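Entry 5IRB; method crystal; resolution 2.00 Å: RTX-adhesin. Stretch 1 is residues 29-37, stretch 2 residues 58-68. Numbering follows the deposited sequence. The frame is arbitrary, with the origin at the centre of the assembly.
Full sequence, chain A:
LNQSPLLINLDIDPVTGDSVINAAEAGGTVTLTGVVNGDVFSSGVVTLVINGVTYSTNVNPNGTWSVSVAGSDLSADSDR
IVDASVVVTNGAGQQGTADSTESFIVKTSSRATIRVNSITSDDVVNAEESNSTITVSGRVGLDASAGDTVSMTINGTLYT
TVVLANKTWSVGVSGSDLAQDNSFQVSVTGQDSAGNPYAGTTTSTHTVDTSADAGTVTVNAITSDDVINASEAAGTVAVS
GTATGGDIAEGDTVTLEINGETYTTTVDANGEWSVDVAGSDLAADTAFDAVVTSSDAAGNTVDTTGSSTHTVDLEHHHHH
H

Stretch 1, residues 29-37: TVTLTGVVN
Stretch 2 (58-68) NVNPNGTWSVS

Residues 29-37 form one strand, and residues 64-68 form a second strand antiparallel to it, with axes 4.6 Å apart at closest approach and N-to-C directions 155° apart. Thr-31 pairs with Ser-68, Leu-32 with Val-67, Thr-33 with Ser-66, Gly-34 with Trp-65 and Val-35 with Thr-64.

Hydrogen bonds fall on alternate pairs. Leu-32 N donates to Val-67 O (3.0 Å), and Val-67 N to Leu-32 O (2.9 Å). Gly-34 N donates to Trp-65 O, and Trp-65 N to Gly-34 O, both at 3.0 Å. Val-36 N extends the ladder to Gly-63 O at 2.8 Å.

Trp-65 (chi1 54°, p; chi2 -89°) lays its indole across Gly-34. Gly-34 CA sits 3.8 Å from the centroid of the five-membered ring, over its face, in a CH-pi contact. Gly-34 is nearly fully extended (phi/psi -174/-161). A CB there would lie 2.6 Å from Trp-65 CZ2, a clash, so the bare glycine makes room for the ring. Val-36, chi1 t, brings CG2 to 4.0 Å from Trp-65 CD1.

Leu-32 (m, t) and Val-67 (p) share the sheet face with Trp-65; Leu-32 CB lies 4.4 Å from Val-67 CG1. The other face carries Thr-31 (m), Thr-33 (p), Val-35 (m), Thr-64 (p), Ser-66 and Ser-68. Here methyls meet: Val-35 CG1 lies 3.9 Å from Thr-64 CG2. Thr-33 CG2 lies 3.8 Å from Ser-66 CB.

A type I turn, Asn-60 to Gly-63, leads into the second strand. Gly-63 N bonds Asn-60 O at 2.9 Å. Gly-63 has phi/psi 82/-11, where a CB would jam against the preceding carbonyl. Thr-64 OG1 donates to Asn-62 OD1 (2.6 Å) and accepts from Asn-60 ND2 (2.8 Å). Asn-62 is p and Asn-60 m.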

# COMPACT_ATOMS: atom_id res chain seq x y z
N THR A 29 -11.10 16.88 30.46
CA THR A 29 -11.34 18.23 30.94
C THR A 29 -10.15 19.13 30.59
O THR A 29 -9.01 18.67 30.50
CB THR A 29 -11.58 18.25 32.45
OG1 THR A 29 -10.38 17.86 33.12
CG2 THR A 29 -12.72 17.28 32.83
N VAL A 30 -10.44 20.41 30.38
CA VAL A 30 -9.44 21.38 29.94
C VAL A 30 -9.45 22.60 30.88
O VAL A 30 -10.52 23.03 31.31
CB VAL A 30 -9.71 21.80 28.48
CG1 VAL A 30 -8.85 22.97 28.08
CG2 VAL A 30 -9.48 20.60 27.51
N THR A 31 -8.28 23.13 31.19
CA THR A 31 -8.15 24.32 32.01
C THR A 31 -7.95 25.56 31.17
O THR A 31 -6.97 25.67 30.43
CB THR A 31 -6.99 24.17 32.99
OG1 THR A 31 -7.23 23.03 33.81
CG2 THR A 31 -6.89 25.42 33.88
N LEU A 32 -8.91 26.48 31.26
CA LEU A 32 -8.82 27.76 30.59
C LEU A 32 -8.42 28.78 31.64
O LEU A 32 -8.79 28.64 32.80
CB LEU A 32 -10.16 28.11 29.96
CG LEU A 32 -10.72 27.12 28.93
CD1 LEU A 32 -12.05 27.61 28.37
CD2 LEU A 32 -9.71 26.92 27.80
N THR A 33 -7.68 29.80 31.24
CA THR A 33 -7.08 30.71 32.20
C THR A 33 -7.07 32.10 31.60
O THR A 33 -7.19 32.26 30.38
CB THR A 33 -5.63 30.33 32.59
OG1 THR A 33 -4.75 30.59 31.49
CG2 THR A 33 -5.52 28.87 33.03
N GLY A 34 -6.91 33.11 32.45
CA GLY A 34 -6.72 34.45 31.97
C GLY A 34 -6.42 35.41 33.09
O GLY A 34 -6.03 35.01 34.20
N VAL A 35 -6.61 36.69 32.80
CA VAL A 35 -6.29 37.75 33.74
C VAL A 35 -7.36 38.83 33.65
O VAL A 35 -7.98 39.01 32.59
CB VAL A 35 -4.90 38.36 33.49
CG1 VAL A 35 -3.81 37.36 33.79
CG2 VAL A 35 -4.79 38.88 32.07
N VAL A 36 -7.59 39.52 34.76
CA VAL A 36 -8.42 40.71 34.79
C VAL A 36 -7.48 41.86 35.14
O VAL A 36 -6.76 41.78 36.12
CB VAL A 36 -9.57 40.62 35.82
CG1 VAL A 36 -10.40 41.91 35.82
CG2 VAL A 36 -10.45 39.39 35.57
N ASN A 37 -7.46 42.92 34.36
CA ASN A 37 -6.55 44.02 34.59
C ASN A 37 -7.31 45.30 34.76
O ASN A 37 -8.50 45.34 34.47
CB ASN A 37 -5.64 44.18 33.37
CG ASN A 37 -4.53 43.16 33.33
OD1 ASN A 37 -4.37 42.40 32.36
ND2 ASN A 37 -3.76 43.14 34.39
N ASN A 58 -13.61 32.19 40.38
CA ASN A 58 -13.16 33.40 41.07
C ASN A 58 -11.96 34.00 40.39
O ASN A 58 -11.33 33.32 39.56
CB ASN A 58 -12.73 33.07 42.50
CG ASN A 58 -13.88 33.01 43.44
OD1 ASN A 58 -14.91 33.63 43.19
ND2 ASN A 58 -13.73 32.27 44.54
N VAL A 59 -11.65 35.26 40.70
CA VAL A 59 -10.36 35.78 40.27
C VAL A 59 -9.45 35.88 41.49
O VAL A 59 -9.84 36.32 42.58
CB VAL A 59 -10.47 37.11 39.48
CG1 VAL A 59 -11.89 37.52 39.28
CG2 VAL A 59 -9.59 38.16 40.07
N ASN A 60 -8.22 35.43 41.29
CA ASN A 60 -7.22 35.35 42.33
C ASN A 60 -6.77 36.75 42.73
O ASN A 60 -7.05 37.72 42.02
CB ASN A 60 -6.03 34.53 41.83
CG ASN A 60 -6.42 33.13 41.42
OD1 ASN A 60 -7.25 32.48 42.06
ND2 ASN A 60 -5.84 32.65 40.32
N PRO A 61 -6.13 36.86 43.90
CA PRO A 61 -5.81 38.23 44.31
C PRO A 61 -4.88 38.90 43.29
O PRO A 61 -4.98 40.10 43.08
CB PRO A 61 -5.11 38.05 45.66
CG PRO A 61 -5.66 36.75 46.19
CD PRO A 61 -5.85 35.88 44.96
N ASN A 62 -4.04 38.12 42.62
CA ASN A 62 -3.17 38.68 41.59
C ASN A 62 -3.85 38.90 40.24
O ASN A 62 -3.17 39.05 39.23
CB ASN A 62 -1.92 37.80 41.39
CG ASN A 62 -2.21 36.50 40.65
OD1 ASN A 62 -3.36 36.10 40.47
ND2 ASN A 62 -1.14 35.82 40.22
N GLY A 63 -5.18 38.90 40.20
CA GLY A 63 -5.87 39.18 38.96
C GLY A 63 -6.02 38.02 37.99
O GLY A 63 -6.75 38.14 37.00
N THR A 64 -5.33 36.91 38.24
CA THR A 64 -5.47 35.75 37.36
C THR A 64 -6.70 34.91 37.72
O THR A 64 -7.28 35.06 38.79
CB THR A 64 -4.24 34.79 37.43
OG1 THR A 64 -4.14 34.25 38.75
CG2 THR A 64 -2.95 35.50 37.06
N TRP A 65 -7.07 34.02 36.81
CA TRP A 65 -8.16 33.10 37.05
C TRP A 65 -7.96 31.87 36.18
O TRP A 65 -7.22 31.91 35.20
CB TRP A 65 -9.53 33.72 36.75
CG TRP A 65 -9.64 34.30 35.37
CD1 TRP A 65 -9.34 35.57 34.98
CD2 TRP A 65 -10.05 33.60 34.18
NE1 TRP A 65 -9.57 35.71 33.64
CE2 TRP A 65 -10.00 34.52 33.12
CE3 TRP A 65 -10.46 32.29 33.91
CZ2 TRP A 65 -10.35 34.18 31.82
CZ3 TRP A 65 -10.81 31.95 32.62
CH2 TRP A 65 -10.76 32.89 31.59
N SER A 66 -8.65 30.80 36.54
CA SER A 66 -8.47 29.51 35.91
C SER A 66 -9.70 28.68 36.23
O SER A 66 -10.23 28.76 37.33
CB SER A 66 -7.19 28.84 36.41
OG SER A 66 -7.46 27.53 36.85
N VAL A 67 -10.16 27.91 35.25
CA VAL A 67 -11.40 27.15 35.39
C VAL A 67 -11.39 25.90 34.52
O VAL A 67 -10.94 25.92 33.38
CB VAL A 67 -12.66 28.01 35.03
CG1 VAL A 67 -12.65 28.44 33.58
CG2 VAL A 67 -13.96 27.28 35.41
N SER A 68 -11.86 24.80 35.10
CA SER A 68 -12.03 23.53 34.41
C SER A 68 -13.28 23.51 33.52
O SER A 68 -14.39 23.81 33.99
CB SER A 68 -12.10 22.41 35.43
OG SER A 68 -11.01 21.53 35.27